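Local coordinates for GrgF (PDB 6LZH), which acts as a polyketide transferase of the alpha/beta hydrolase fold in the biosynthesis of gregatin A, a fungal polyketide with an alkylated furanone core, at residues A[20-28]-A[45-54]; A[129-139]-A[226-237]. All coordinates share one frame; numbering follows the deposited sequence.

How the contacts relate
Both contacts involve one mixed eight-stranded sheet, the core of the alpha/beta hydrolase fold. Their centres lie about 19 Å apart and they do not touch; their nearest atoms are about 7 Å apart. Contact 1 comes first along the chain and closes before contact 2 opens. It sets helix 49-54 and the loop before it against strand 20-26, which is second from one end of the sheet. Contact 2 pairs strands 133-137 and 232-237, toward the other end. Strands 62-66, 32-38 and 108-114 lie between the two. Contact 1 is away from the annotated sites, whereas contact 2 ends beside the probable catalytic residues Asp240 and His269.

Contact 1 of 2, residues A[20-28]-A[45-54]; sequences TLRGWLFPA and KDAILPDIAK
Lys45 lays its CE over one face of the Trp24 indole, and the two side chains cross at about a right angle. Lys45 CE stands 3.7 Å from the centroid of the Trp24 six-membered ring, a CH-pi contact. Lys45 NZ lies over the same Trp24 ring, 4.6 Å from its centroid, in cation-pi geometry. NZ makes its main salt bridge with Asp67, beyond the two segments. The Lys45 chain bends only at its end (chi4 -69°), where NZ forms a second salt bridge with Asp46 OD1, whose hydrogen bond is weak. Pro50 meets the indole differently, at the ring edge, with its CG 3.8 Å from Trp24 CZ3. Asp46 OD2 approaches Trp24 CH2 to 3.6 Å, the carboxylate turned 56° from the ring plane. Replacing Trp24 by an alanine is likely to leave the Lys45 methylenes without their aromatic cover and to open a gap beside Pro50. Further along the strand, the Phe26 ring takes Ala53 CB of the helix over one face, offset toward its rim. The axes of strand 20-26 and helix 49-54 come within 9.5 Å and their directions differ by 22°. This is a helix packed on the face of a sheet, as in the alpha/beta hydrolase fold.

Contact 2 of 2, residues A[129-139]-A[226-237]; sequences KRVAAAIAVAP and YISPTPAMMVTP
Two neighbouring parallel strands of the central alpha/beta hydrolase sheet, 133-137 and 232-237, meet here. Their backbones interlock by five hydrogen bonds. Ala134 N donates to Pro231 O, and Ala134 O accepts from Met233 N. Ala136 does the same, its N bonding Met233 O at 2.8 Å and its O accepting from Val235 N. Ala138 N then closes the series on Val235 O at 2.7 Å, a nearly straight bond with an angle of 177° at the hydrogen.

On one face of the sheet Val137 and Val235 lie side by side and point the same way, with Val137 CG2 4.1 Å from Val235 CB. Ile135 CG1 packs on Met233 CB on that face. On the other face Met234 crosses Pro139. The Met234 chain turns at its last torsion (chi3 -69°), and Met234 CE ends 4.1 Å from Pro139 CG. Past the end of the pairing, Ala138 CB rests against Pro237 CD at 3.7 Å.

Before the strands, Lys129 reaches across to the loop 226-231 that leads into strand 232-237. Its NZ bonds Ile227 O at 3.1 Å, tilted 33° from the carbonyl plane. Thr230 N reaches the same oxygen from the opposite face, so two donors grip it. Weak bonds run from NZ to Tyr226 O and Thr230 OG1. A water joins Thr230 OG1 to Val131 O, while Thr230 CG2 approaches Val131 O to 3.6 Å.

At the end of the strands Ala138 touches Asp240 and His269, which probably form the catalytic triad with Cys115. Strand 108-114 pairs with the other edge of strand 133-137. Helix 277-292 packs on the face with Ile135 and Met233. Ala134 and Ala136 meet helix 116-127, and Met234 meets helix 245-254.

Contact 1 of 2, residues A[20-28]-A[45-54]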
ATOM      1  N   THR A  20       5.191 -18.998  -5.297  1.00 19.56           N
ATOM      2  CA  THR A  20       6.160 -19.320  -6.337  1.00 19.32           C
ATOM      3  C   THR A  20       5.877 -18.455  -7.559  1.00 20.35           C
ATOM      4  O   THR A  20       4.777 -18.499  -8.114  1.00 21.27           O
ATOM      5  CB  THR A  20       6.091 -20.796  -6.734  1.00 23.14           C
ATOM      6  OG1 THR A  20       6.409 -21.619  -5.609  1.00 19.91           O
ATOM      7  CG2 THR A  20       7.087 -21.077  -7.837  1.00 23.17           C
ATOM      8  N   LEU A  21       6.856 -17.664  -7.965  1.00 19.52           N
ATOM      9  CA  LEU A  21       6.792 -16.925  -9.215  1.00 18.86           C
ATOM     10  C   LEU A  21       7.657 -17.644 -10.229  1.00 17.97           C
ATOM     11  O   LEU A  21       8.715 -18.174  -9.880  1.00 18.95           O
ATOM     12  CB  LEU A  21       7.297 -15.494  -9.044  1.00 17.33           C
ATOM     13  CG  LEU A  21       6.623 -14.652  -7.957  1.00 18.15           C
ATOM     14  CD1 LEU A  21       7.098 -13.210  -8.068  1.00 14.49           C
ATOM     15  CD2 LEU A  21       5.097 -14.739  -8.047  1.00 20.21           C
ATOM     16  N   ARG A  22       7.224 -17.649 -11.479  1.00 17.39           N
ATOM     17  CA  ARG A  22       7.916 -18.418 -12.507  1.00 16.67           C
ATOM     18  C   ARG A  22       8.277 -17.520 -13.671  1.00 22.65           C
ATOM     19  O   ARG A  22       7.583 -16.539 -13.963  1.00 17.64           O
ATOM     20  CB  ARG A  22       7.046 -19.604 -12.979  1.00 20.35           C
ATOM     21  CG  ARG A  22       6.712 -20.578 -11.839  1.00 21.42           C
ATOM     22  CD  ARG A  22       5.864 -21.795 -12.244  1.00 21.24           C
ATOM     23  NE  ARG A  22       5.651 -22.671 -11.087  1.00 24.65           N
ATOM     24  CZ  ARG A  22       4.699 -22.495 -10.168  1.00 25.46           C
ATOM     25  NH1 ARG A  22       3.834 -21.498 -10.267  1.00 19.83           N
ATOM     26  NH2 ARG A  22       4.601 -23.331  -9.143  1.00 29.69           N
ATOM     27  N   GLY A  23       9.372 -17.863 -14.333  1.00 16.45           N
ATOM     28  CA  GLY A  23       9.828 -17.029 -15.409  1.00 19.33           C
ATOM     29  C   GLY A  23      10.948 -17.675 -16.182  1.00 19.41           C
ATOM     30  O   GLY A  23      11.151 -18.894 -16.138  1.00 15.36           O
ATOM     31  N   TRP A  24      11.677 -16.820 -16.879  1.00 16.91           N
ATOM     32  CA  TRP A  24      12.705 -17.227 -17.815  1.00 19.76           C
ATOM     33  C   TRP A  24      13.996 -16.529 -17.453  1.00 18.24           C
ATOM     34  O   TRP A  24      14.003 -15.330 -17.165  1.00 17.90           O
ATOM     35  CB  TRP A  24      12.337 -16.867 -19.262  1.00 19.63           C
ATOM     36  CG  TRP A  24      11.256 -17.702 -19.853  1.00 19.88           C
ATOM     37  CD1 TRP A  24      11.032 -19.035 -19.631  1.00 21.43           C
ATOM     38  CD2 TRP A  24      10.258 -17.276 -20.786  1.00 17.17           C
ATOM     39  NE1 TRP A  24       9.952 -19.455 -20.359  1.00 20.27           N
ATOM     40  CE2 TRP A  24       9.455 -18.397 -21.076  1.00 20.15           C
ATOM     41  CE3 TRP A  24       9.955 -16.048 -21.394  1.00 18.44           C
ATOM     42  CZ2 TRP A  24       8.373 -18.336 -21.959  1.00 23.86           C
ATOM     43  CZ3 TRP A  24       8.883 -15.988 -22.270  1.00 23.81           C
ATOM     44  CH2 TRP A  24       8.103 -17.130 -22.545  1.00 22.28           C
ATOM     45  N   LEU A  25      15.083 -17.285 -17.500  1.00 17.85           N
ATOM     46  CA  LEU A  25      16.424 -16.776 -17.297  1.00 18.33           C
ATOM     47  C   LEU A  25      17.149 -16.805 -18.637  1.00 21.80           C
ATOM     48  O   LEU A  25      17.194 -17.852 -19.289  1.00 18.25           O
ATOM     49  CB  LEU A  25      17.152 -17.633 -16.261  1.00 19.89           C
ATOM     50  CG  LEU A  25      18.606 -17.295 -15.953  1.00 23.51           C
ATOM     51  CD1 LEU A  25      18.686 -15.936 -15.315  1.00 24.87           C
ATOM     52  CD2 LEU A  25      19.195 -18.367 -15.026  1.00 29.65           C
ATOM     53  N   PHE A  26      17.696 -15.657 -19.055  1.00 18.89           N
ATOM     54  CA  PHE A  26      18.512 -15.539 -20.269  1.00 19.22           C
ATOM     55  C   PHE A  26      19.964 -15.323 -19.847  1.00 19.56           C
ATOM     56  O   PHE A  26      20.401 -14.175 -19.643  1.00 16.40           O
ATOM     57  CB  PHE A  26      18.029 -14.394 -21.173  1.00 17.81           C
ATOM     58  CG  PHE A  26      16.602 -14.548 -21.661  1.00 19.05           C
ATOM     59  CD1 PHE A  26      15.527 -14.268 -20.818  1.00 18.83           C
ATOM     60  CD2 PHE A  26      16.332 -14.976 -22.963  1.00 18.42           C
ATOM     61  CE1 PHE A  26      14.216 -14.413 -21.263  1.00 19.72           C
ATOM     62  CE2 PHE A  26      15.023 -15.099 -23.416  1.00 19.46           C
ATOM     63  CZ  PHE A  26      13.969 -14.824 -22.567  1.00 19.65           C
ATOM     64  N   PRO A  27      20.746 -16.393 -19.676  1.00 18.64           N
ATOM     65  CA  PRO A  27      22.098 -16.237 -19.132  1.00 19.89           C
ATOM     66  C   PRO A  27      23.059 -15.640 -20.139  1.00 22.61           C
ATOM     67  O   PRO A  27      23.087 -16.030 -21.309  1.00 24.45           O
ATOM     68  CB  PRO A  27      22.506 -17.673 -18.772  1.00 21.85           C
ATOM     69  CG  PRO A  27      21.640 -18.529 -19.615  1.00 20.35           C
ATOM     70  CD  PRO A  27      20.332 -17.805 -19.726  1.00 18.58           C
ATOM     71  N   ALA A  28      23.859 -14.690 -19.662  1.00 19.68           N
ATOM     72  CA  ALA A  28      25.007 -14.225 -20.423  1.00 21.38           C
ATOM     73  C   ALA A  28      26.081 -15.311 -20.448  1.00 24.36           C
ATOM     74  O   ALA A  28      26.041 -16.273 -19.679  1.00 22.91           O
ATOM     75  CB  ALA A  28      25.584 -12.950 -19.817  1.00 21.83           C
ATOM     76  N   LYS A  45       4.901 -12.323 -19.022  1.00 17.76           N
ATOM     77  CA  LYS A  45       6.236 -12.071 -19.550  1.00 18.00           C
ATOM     78  C   LYS A  45       6.349 -12.341 -21.051  1.00 21.20           C
ATOM     79  O   LYS A  45       7.366 -11.985 -21.661  1.00 20.73           O
ATOM     80  CB  LYS A  45       7.227 -12.960 -18.810  1.00 20.56           C
ATOM     81  CG  LYS A  45       7.005 -14.423 -19.161  1.00 19.54           C
ATOM     82  CD  LYS A  45       7.571 -15.352 -18.123  1.00 17.93           C
ATOM     83  CE  LYS A  45       7.336 -16.802 -18.523  1.00 22.17           C
ATOM     84  NZ  LYS A  45       5.879 -17.125 -18.455  1.00 23.90           N
ATOM     85  N   ASP A  46       5.325 -12.942 -21.659  1.00 21.76           N
ATOM     86  CA  ASP A  46       5.505 -13.644 -22.931  1.00 24.68           C
ATOM     87  C   ASP A  46       5.675 -12.711 -24.129  1.00 23.19           C
ATOM     88  O   ASP A  46       6.335 -13.084 -25.105  1.00 27.00           O
ATOM     89  CB  ASP A  46       4.315 -14.587 -23.151  1.00 21.65           C
ATOM     90  CG  ASP A  46       4.379 -15.810 -22.261  1.00 28.35           C
ATOM     91  OD1 ASP A  46       4.331 -15.644 -21.026  1.00 25.86           O
ATOM     92  OD2 ASP A  46       4.500 -16.939 -22.790  1.00 31.81           O
ATOM     93  N   ALA A  47       5.085 -11.520 -24.106  1.00 24.62           N
ATOM     94  CA  ALA A  47       5.060 -10.663 -25.288  1.00 25.47           C
ATOM     95  C   ALA A  47       6.071  -9.531 -25.174  1.00 21.14           C
ATOM     96  O   ALA A  47       6.167  -8.886 -24.126  1.00 20.25           O
ATOM     97  CB  ALA A  47       3.669 -10.057 -25.505  1.00 27.25           C
ATOM     98  N   ILE A  48       6.801  -9.293 -26.277  1.00 20.55           N
ATOM     99  CA  ILE A  48       7.695  -8.148 -26.498  1.00 17.02           C
ATOM    100  C   ILE A  48       8.986  -8.260 -25.693  1.00 18.23           C
ATOM    101  O   ILE A  48      10.090  -8.172 -26.249  1.00 16.95           O
ATOM    102  CB  ILE A  48       6.995  -6.809 -26.184  1.00 21.49           C
ATOM    103  CG1 ILE A  48       5.670  -6.680 -26.958  1.00 27.24           C
ATOM    104  CG2 ILE A  48       7.925  -5.652 -26.545  1.00 21.04           C
ATOM    105  CD1 ILE A  48       4.960  -5.333 -26.752  1.00 23.58           C
ATOM    106  N   LEU A  49       8.860  -8.409 -24.376  1.00 18.93           N
ATOM    107  CA  LEU A  49      10.050  -8.445 -23.530  1.00 16.08           C
ATOM    108  C   LEU A  49      11.033  -9.564 -23.880  1.00 16.74           C
ATOM    109  O   LEU A  49      12.249  -9.337 -23.736  1.00 13.59           O
ATOM    110  CB  LEU A  49       9.637  -8.546 -22.061  1.00 18.29           C
ATOM    111  CG  LEU A  49       9.398  -7.211 -21.342  1.00 16.28           C
ATOM    112  CD1 LEU A  49       8.231  -6.462 -21.990  1.00 16.80           C
ATOM    113  CD2 LEU A  49       9.120  -7.422 -19.871  1.00 16.70           C
ATOM    114  N   PRO A  50      10.612 -10.777 -24.261  1.00 16.35           N
ATOM    115  CA  PRO A  50      11.627 -11.825 -24.496  1.00 18.36           C
ATOM    116  C   PRO A  50      12.675 -11.438 -25.527  1.00 15.76           C
ATOM    117  O   PRO A  50      13.865 -11.730 -25.336  1.00 14.29           O
ATOM    118  CB  PRO A  50      10.784 -13.020 -24.966  1.00 20.01           C
ATOM    119  CG  PRO A  50       9.478 -12.821 -24.282  1.00 19.59           C
ATOM    120  CD  PRO A  50       9.245 -11.332 -24.351  1.00 16.14           C
ATOM    121  N   ASP A  51      12.259 -10.788 -26.623  1.00 18.52           N
ATOM    122  CA  ASP A  51      13.234 -10.387 -27.636  1.00 18.07           C
ATOM    123  C   ASP A  51      14.140  -9.284 -27.110  1.00 19.75           C
ATOM    124  O   ASP A  51      15.329  -9.234 -27.449  1.00 14.78           O
ATOM    125  CB  ASP A  51      12.526  -9.953 -28.921  1.00 20.97           C
ATOM    126  CG  ASP A  51      13.448 -10.017 -30.140  1.00 25.77           C
ATOM    127  OD1 ASP A  51      13.987 -11.107 -30.428  1.00 26.92           O
ATOM    128  OD2 ASP A  51      13.659  -8.970 -30.783  1.00 25.35           O
ATOM    129  N   ILE A  52      13.612  -8.416 -26.244  1.00 16.36           N
ATOM    130  CA  ILE A  52      14.476  -7.422 -25.620  1.00 14.86           C
ATOM    131  C   ILE A  52      15.458  -8.096 -24.661  1.00 15.51           C
ATOM    132  O   ILE A  52      16.646  -7.732 -24.602  1.00 15.39           O
ATOM    133  CB  ILE A  52      13.623  -6.352 -24.918  1.00 16.38           C
ATOM    134  CG1 ILE A  52      12.795  -5.572 -25.956  1.00 16.38           C
ATOM    135  CG2 ILE A  52      14.514  -5.425 -24.135  1.00 15.10           C
ATOM    136  CD1 ILE A  52      11.795  -4.521 -25.361  1.00 15.35           C
ATOM    137  N   ALA A  53      14.981  -9.064 -23.873  1.00 15.57           N
ATOM    138  CA  ALA A  53      15.891  -9.836 -23.029  1.00 16.04           C
ATOM    139  C   ALA A  53      16.986 -10.487 -23.867  1.00 20.67           C
ATOM    140  O   ALA A  53      18.173 -10.433 -23.514  1.00 17.88           O
ATOM    141  CB  ALA A  53      15.113 -10.898 -22.249  1.00 19.67           C
ATOM    142  N   LYS A  54      16.599 -11.094 -24.996  1.00 15.87           N
ATOM    143  CA  LYS A  54      17.577 -11.726 -25.876  1.00 19.13           C
ATOM    144  C   LYS A  54      18.634 -10.730 -26.341  1.00 18.24           C
ATOM    145  O   LYS A  54      19.831 -11.050 -26.374  1.00 15.11           O
ATOM    146  CB  LYS A  54      16.856 -12.349 -27.077  1.00 17.98           C
ATOM    147  CG  LYS A  54      17.783 -13.113 -28.011  1.00 29.54           C
ATOM    148  CD  LYS A  54      18.207 -14.434 -27.388  1.00 36.30           C
ATOM    149  CE  LYS A  54      18.980 -15.322 -28.357  1.00 39.30           C
ATOM    150  NZ  LYS A  54      20.391 -15.556 -27.899  1.00 41.21           N
TER

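Contact 2 of 2, residues A[129-139]-A[226-237]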
ATOM      1  N   LYS A 129      18.401  -0.511  -2.080  1.00 18.23           N
ATOM      2  CA  LYS A 129      19.705  -0.004  -2.505  1.00 19.27           C
ATOM      3  C   LYS A 129      20.665  -1.101  -2.961  1.00 20.48           C
ATOM      4  O   LYS A 129      21.806  -0.785  -3.317  1.00 21.42           O
ATOM      5  CB  LYS A 129      20.337   0.818  -1.368  1.00 20.75           C
ATOM      6  CG  LYS A 129      19.543   2.058  -1.045  1.00 26.40           C
ATOM      7  CD  LYS A 129      19.427   2.953  -2.267  1.00 28.44           C
ATOM      8  CE  LYS A 129      18.215   3.862  -2.151  1.00 33.62           C
ATOM      9  NZ  LYS A 129      17.263   3.712  -3.280  1.00 23.23           N
ATOM     10  N   ARG A 130      20.249  -2.377  -2.946  1.00 20.11           N
ATOM     11  CA  ARG A 130      21.015  -3.410  -3.632  1.00 20.12           C
ATOM     12  C   ARG A 130      20.897  -3.297  -5.145  1.00 19.10           C
ATOM     13  O   ARG A 130      21.688  -3.915  -5.860  1.00 22.40           O
ATOM     14  CB  ARG A 130      20.560  -4.805  -3.186  1.00 20.54           C
ATOM     15  CG  ARG A 130      20.636  -5.017  -1.655  1.00 20.08           C
ATOM     16  CD  ARG A 130      19.929  -6.306  -1.259  1.00 22.84           C
ATOM     17  NE  ARG A 130      18.538  -6.293  -1.705  1.00 22.45           N
ATOM     18  CZ  ARG A 130      17.759  -7.370  -1.759  1.00 21.46           C
ATOM     19  NH1 ARG A 130      18.229  -8.559  -1.371  1.00 16.87           N
ATOM     20  NH2 ARG A 130      16.507  -7.251  -2.194  1.00 17.26           N
ATOM     21  N   VAL A 131      19.936  -2.526  -5.649  1.00 19.53           N
ATOM     22  CA  VAL A 131      19.758  -2.345  -7.086  1.00 20.61           C
ATOM     23  C   VAL A 131      20.782  -1.324  -7.568  1.00 18.76           C
ATOM     24  O   VAL A 131      20.930  -0.252  -6.967  1.00 20.69           O
ATOM     25  CB  VAL A 131      18.312  -1.901  -7.391  1.00 19.33           C
ATOM     26  CG1 VAL A 131      18.151  -1.470  -8.840  1.00 18.17           C
ATOM     27  CG2 VAL A 131      17.330  -3.024  -7.021  1.00 18.16           C
ATOM     28  N   ALA A 132      21.495  -1.650  -8.650  1.00 15.37           N
ATOM     29  CA  ALA A 132      22.541  -0.765  -9.137  1.00 15.98           C
ATOM     30  C   ALA A 132      22.017   0.315 -10.072  1.00 17.06           C
ATOM     31  O   ALA A 132      22.639   1.377 -10.176  1.00 16.04           O
ATOM     32  CB  ALA A 132      23.631  -1.577  -9.841  1.00 17.55           C
ATOM     33  N   ALA A 133      20.877   0.082 -10.724  1.00 16.59           N
ATOM     34  CA  ALA A 133      20.346   0.998 -11.733  1.00 17.17           C
ATOM     35  C   ALA A 133      18.931   0.554 -12.068  1.00 13.68           C
ATOM     36  O   ALA A 133      18.584  -0.612 -11.895  1.00 16.59           O
ATOM     37  CB  ALA A 133      21.220   1.019 -13.003  1.00 13.63           C
ATOM     38  N   ALA A 134      18.120   1.496 -12.557  1.00 12.28           N
ATOM     39  CA  ALA A 134      16.732   1.206 -12.884  1.00 11.88           C
ATOM     40  C   ALA A 134      16.361   1.918 -14.174  1.00 15.92           C
ATOM     41  O   ALA A 134      16.738   3.077 -14.366  1.00 14.95           O
ATOM     42  CB  ALA A 134      15.776   1.644 -11.761  1.00 11.00           C
ATOM     43  N   ILE A 135      15.615   1.226 -15.048  1.00 12.33           N
ATOM     44  CA  ILE A 135      15.107   1.801 -16.295  1.00 10.25           C
ATOM     45  C   ILE A 135      13.597   1.616 -16.347  1.00 15.34           C
ATOM     46  O   ILE A 135      13.101   0.486 -16.224  1.00 11.77           O
ATOM     47  CB  ILE A 135      15.751   1.148 -17.533  1.00 11.58           C
ATOM     48  CG1 ILE A 135      17.280   1.328 -17.516  1.00 11.67           C
ATOM     49  CG2 ILE A 135      15.097   1.726 -18.818  1.00 13.76           C
ATOM     50  CD1 ILE A 135      18.009   0.433 -18.575  1.00 15.06           C
ATOM     51  N   ALA A 136      12.868   2.717 -16.555  1.00 11.05           N
ATOM     52  CA  ALA A 136      11.420   2.681 -16.727  1.00 16.42           C
ATOM     53  C   ALA A 136      11.077   3.113 -18.149  1.00 15.54           C
ATOM     54  O   ALA A 136      11.424   4.221 -18.567  1.00 16.13           O
ATOM     55  CB  ALA A 136      10.718   3.581 -15.701  1.00 15.69           C
ATOM     56  N   VAL A 137      10.410   2.237 -18.889  1.00 12.42           N
ATOM     57  CA  VAL A 137       9.998   2.514 -20.260  1.00 14.83           C
ATOM     58  C   VAL A 137       8.496   2.746 -20.288  1.00 13.07           C
ATOM     59  O   VAL A 137       7.719   1.856 -19.916  1.00 13.66           O
ATOM     60  CB  VAL A 137      10.383   1.367 -21.205  1.00 11.15           C
ATOM     61  CG1 VAL A 137       9.903   1.694 -22.596  1.00 12.50           C
ATOM     62  CG2 VAL A 137      11.895   1.104 -21.160  1.00 14.17           C
ATOM     63  N   ALA A 138       8.087   3.937 -20.770  1.00 16.87           N
ATOM     64  CA  ALA A 138       6.706   4.379 -20.829  1.00 14.72           C
ATOM     65  C   ALA A 138       5.928   4.008 -19.562  1.00 17.95           C
ATOM     66  O   ALA A 138       4.876   3.358 -19.660  1.00 18.28           O
ATOM     67  CB  ALA A 138       6.031   3.815 -22.077  1.00 14.68           C
ATOM     68  N   PRO A 139       6.396   4.397 -18.366  1.00 15.08           N
ATOM     69  CA  PRO A 139       5.747   3.917 -17.136  1.00 15.52           C
ATOM     70  C   PRO A 139       4.328   4.434 -16.980  1.00 19.25           C
ATOM     71  O   PRO A 139       4.021   5.583 -17.306  1.00 17.74           O
ATOM     72  CB  PRO A 139       6.648   4.455 -16.023  1.00 16.30           C
ATOM     73  CG  PRO A 139       7.339   5.658 -16.627  1.00 17.07           C
ATOM     74  CD  PRO A 139       7.591   5.212 -18.071  1.00 14.97           C
ATOM     75  N   TYR A 226      12.885   9.008  -3.425  1.00 22.29           N
ATOM     76  CA  TYR A 226      13.807   8.172  -2.659  1.00 22.03           C
ATOM     77  C   TYR A 226      14.685   7.281  -3.524  1.00 21.69           C
ATOM     78  O   TYR A 226      15.537   6.560  -2.990  1.00 22.32           O
ATOM     79  CB  TYR A 226      13.039   7.293  -1.675  1.00 24.88           C
ATOM     80  CG  TYR A 226      12.136   8.058  -0.720  1.00 27.77           C
ATOM     81  CD1 TYR A 226      12.617   9.126   0.024  1.00 34.33           C
ATOM     82  CD2 TYR A 226      10.814   7.698  -0.562  1.00 29.77           C
ATOM     83  CE1 TYR A 226      11.809   9.810   0.907  1.00 37.35           C
ATOM     84  CE2 TYR A 226       9.987   8.381   0.316  1.00 37.83           C
ATOM     85  CZ  TYR A 226      10.491   9.436   1.049  1.00 41.93           C
ATOM     86  OH  TYR A 226       9.662  10.117   1.924  1.00 44.38           O
ATOM     87  N   ILE A 227      14.493   7.267  -4.838  1.00 18.94           N
ATOM     88  CA  ILE A 227      15.357   6.431  -5.660  1.00 18.01           C
ATOM     89  C   ILE A 227      16.805   6.884  -5.528  1.00 17.78           C
ATOM     90  O   ILE A 227      17.708   6.074  -5.294  1.00 15.53           O
ATOM     91  CB  ILE A 227      14.874   6.439  -7.119  1.00 16.98           C
ATOM     92  CG1 ILE A 227      13.471   5.823  -7.218  1.00 13.65           C
ATOM     93  CG2 ILE A 227      15.894   5.720  -8.019  1.00 17.39           C
ATOM     94  CD1 ILE A 227      12.776   6.093  -8.545  1.00 16.66           C
ATOM     95  N   SER A 228      17.047   8.183  -5.643  1.00 17.05           N
ATOM     96  CA  SER A 228      18.425   8.655  -5.587  1.00 19.10           C
ATOM     97  C   SER A 228      19.042   8.265  -4.242  1.00 23.18           C
ATOM     98  O   SER A 228      18.390   8.389  -3.199  1.00 20.92           O
ATOM     99  CB  SER A 228      18.503  10.167  -5.788  1.00 21.41           C
ATOM    100  OG  SER A 228      19.780  10.671  -5.425  1.00 20.55           O
ATOM    101  N   PRO A 229      20.311   7.839  -4.214  1.00 21.12           N
ATOM    102  CA  PRO A 229      21.260   7.997  -5.321  1.00 20.20           C
ATOM    103  C   PRO A 229      21.371   6.843  -6.328  1.00 21.61           C
ATOM    104  O   PRO A 229      22.359   6.820  -7.085  1.00 19.53           O
ATOM    105  CB  PRO A 229      22.586   8.193  -4.591  1.00 22.55           C
ATOM    106  CG  PRO A 229      22.438   7.311  -3.371  1.00 23.69           C
ATOM    107  CD  PRO A 229      20.973   7.379  -2.978  1.00 22.93           C
ATOM    108  N   THR A 230      20.399   5.930  -6.357  1.00 18.44           N
ATOM    109  CA  THR A 230      20.394   4.866  -7.361  1.00 19.68           C
ATOM    110  C   THR A 230      20.108   5.444  -8.744  1.00 17.81           C
ATOM    111  O   THR A 230      19.024   5.993  -8.957  1.00 20.75           O
ATOM    112  CB  THR A 230      19.340   3.809  -7.035  1.00 23.38           C
ATOM    113  OG1 THR A 230      19.621   3.201  -5.765  1.00 20.88           O
ATOM    114  CG2 THR A 230      19.314   2.738  -8.140  1.00 19.28           C
ATOM    115  N   PRO A 231      21.023   5.323  -9.709  1.00 18.33           N
ATOM    116  CA  PRO A 231      20.794   5.923 -11.029  1.00 17.59           C
ATOM    117  C   PRO A 231      19.538   5.370 -11.690  1.00 14.70           C
ATOM    118  O   PRO A 231      19.301   4.162 -11.698  1.00 13.57           O
ATOM    119  CB  PRO A 231      22.054   5.537 -11.816  1.00 21.71           C
ATOM    120  CG  PRO A 231      23.067   5.203 -10.793  1.00 24.14           C
ATOM    121  CD  PRO A 231      22.325   4.638  -9.628  1.00 21.85           C
ATOM    122  N   ALA A 232      18.737   6.268 -12.263  1.00 14.16           N
ATOM    123  CA  ALA A 232      17.451   5.907 -12.841  1.00 15.51           C
ATOM    124  C   ALA A 232      17.282   6.558 -14.205  1.00 17.45           C
ATOM    125  O   ALA A 232      17.647   7.722 -14.403  1.00 16.45           O
ATOM    126  CB  ALA A 232      16.284   6.329 -11.932  1.00 17.07           C
ATOM    127  N   MET A 233      16.736   5.800 -15.150  1.00 13.06           N
ATOM    128  CA  MET A 233      16.500   6.302 -16.491  1.00 14.33           C
ATOM    129  C   MET A 233      15.033   6.146 -16.844  1.00 13.86           C
ATOM    130  O   MET A 233      14.461   5.063 -16.671  1.00 16.49           O
ATOM    131  CB  MET A 233      17.354   5.557 -17.512  1.00 13.74           C
ATOM    132  CG  MET A 233      17.043   5.966 -18.908  1.00 13.26           C
ATOM    133  SD  MET A 233      18.182   5.123 -20.052  1.00 17.34           S
ATOM    134  CE  MET A 233      17.650   5.847 -21.602  1.00 19.41           C
ATOM    135  N   MET A 234      14.428   7.205 -17.366  1.00 12.41           N
ATOM    136  CA  MET A 234      13.090   7.088 -17.915  1.00 16.34           C
ATOM    137  C   MET A 234      13.145   7.184 -19.427  1.00 15.80           C
ATOM    138  O   MET A 234      13.869   8.027 -19.982  1.00 14.32           O
ATOM    139  CB  MET A 234      12.152   8.170 -17.381  1.00 15.05           C
ATOM    140  CG  MET A 234      10.697   7.847 -17.727  1.00 16.66           C
ATOM    141  SD  MET A 234       9.584   9.052 -17.000  1.00 20.87           S
ATOM    142  CE  MET A 234       9.717   8.678 -15.248  1.00 20.11           C
ATOM    143  N   VAL A 235      12.356   6.340 -20.084  1.00 14.62           N
ATOM    144  CA  VAL A 235      12.259   6.301 -21.543  1.00 12.14           C
ATOM    145  C   VAL A 235      10.810   6.558 -21.913  1.00 15.19           C
ATOM    146  O   VAL A 235       9.942   5.691 -21.723  1.00 18.50           O
ATOM    147  CB  VAL A 235      12.754   4.973 -22.119  1.00 16.42           C
ATOM    148  CG1 VAL A 235      12.596   4.965 -23.640  1.00 15.10           C
ATOM    149  CG2 VAL A 235      14.203   4.755 -21.703  1.00 16.27           C
ATOM    150  N   THR A 236      10.546   7.755 -22.433  1.00 15.30           N
ATOM    151  CA  THR A 236       9.191   8.276 -22.550  1.00 15.36           C
ATOM    152  C   THR A 236       8.874   8.518 -24.019  1.00 16.06           C
ATOM    153  O   THR A 236       9.539   9.349 -24.661  1.00 16.11           O
ATOM    154  CB  THR A 236       9.047   9.574 -21.740  1.00 19.86           C
ATOM    155  OG1 THR A 236       9.133   9.282 -20.338  1.00 18.37           O
ATOM    156  CG2 THR A 236       7.720  10.254 -22.022  1.00 17.10           C
ATOM    157  N   PRO A 237       7.894   7.826 -24.596  1.00 14.07           N
ATOM    158  CA  PRO A 237       7.469   8.168 -25.954  1.00 16.45           C
ATOM    159  C   PRO A 237       6.920   9.586 -25.962  1.00 17.08           C
ATOM    160  O   PRO A 237       6.259  10.011 -25.013  1.00 17.78           O
ATOM    161  CB  PRO A 237       6.386   7.127 -26.266  1.00 16.85           C
ATOM    162  CG  PRO A 237       6.638   5.974 -25.275  1.00 17.80           C
ATOM    163  CD  PRO A 237       7.114   6.703 -24.034  1.00 17.05           C
TER
HETATM  164  O   HOH W   1      21.687   1.906  -5.425  1.00 29.49           O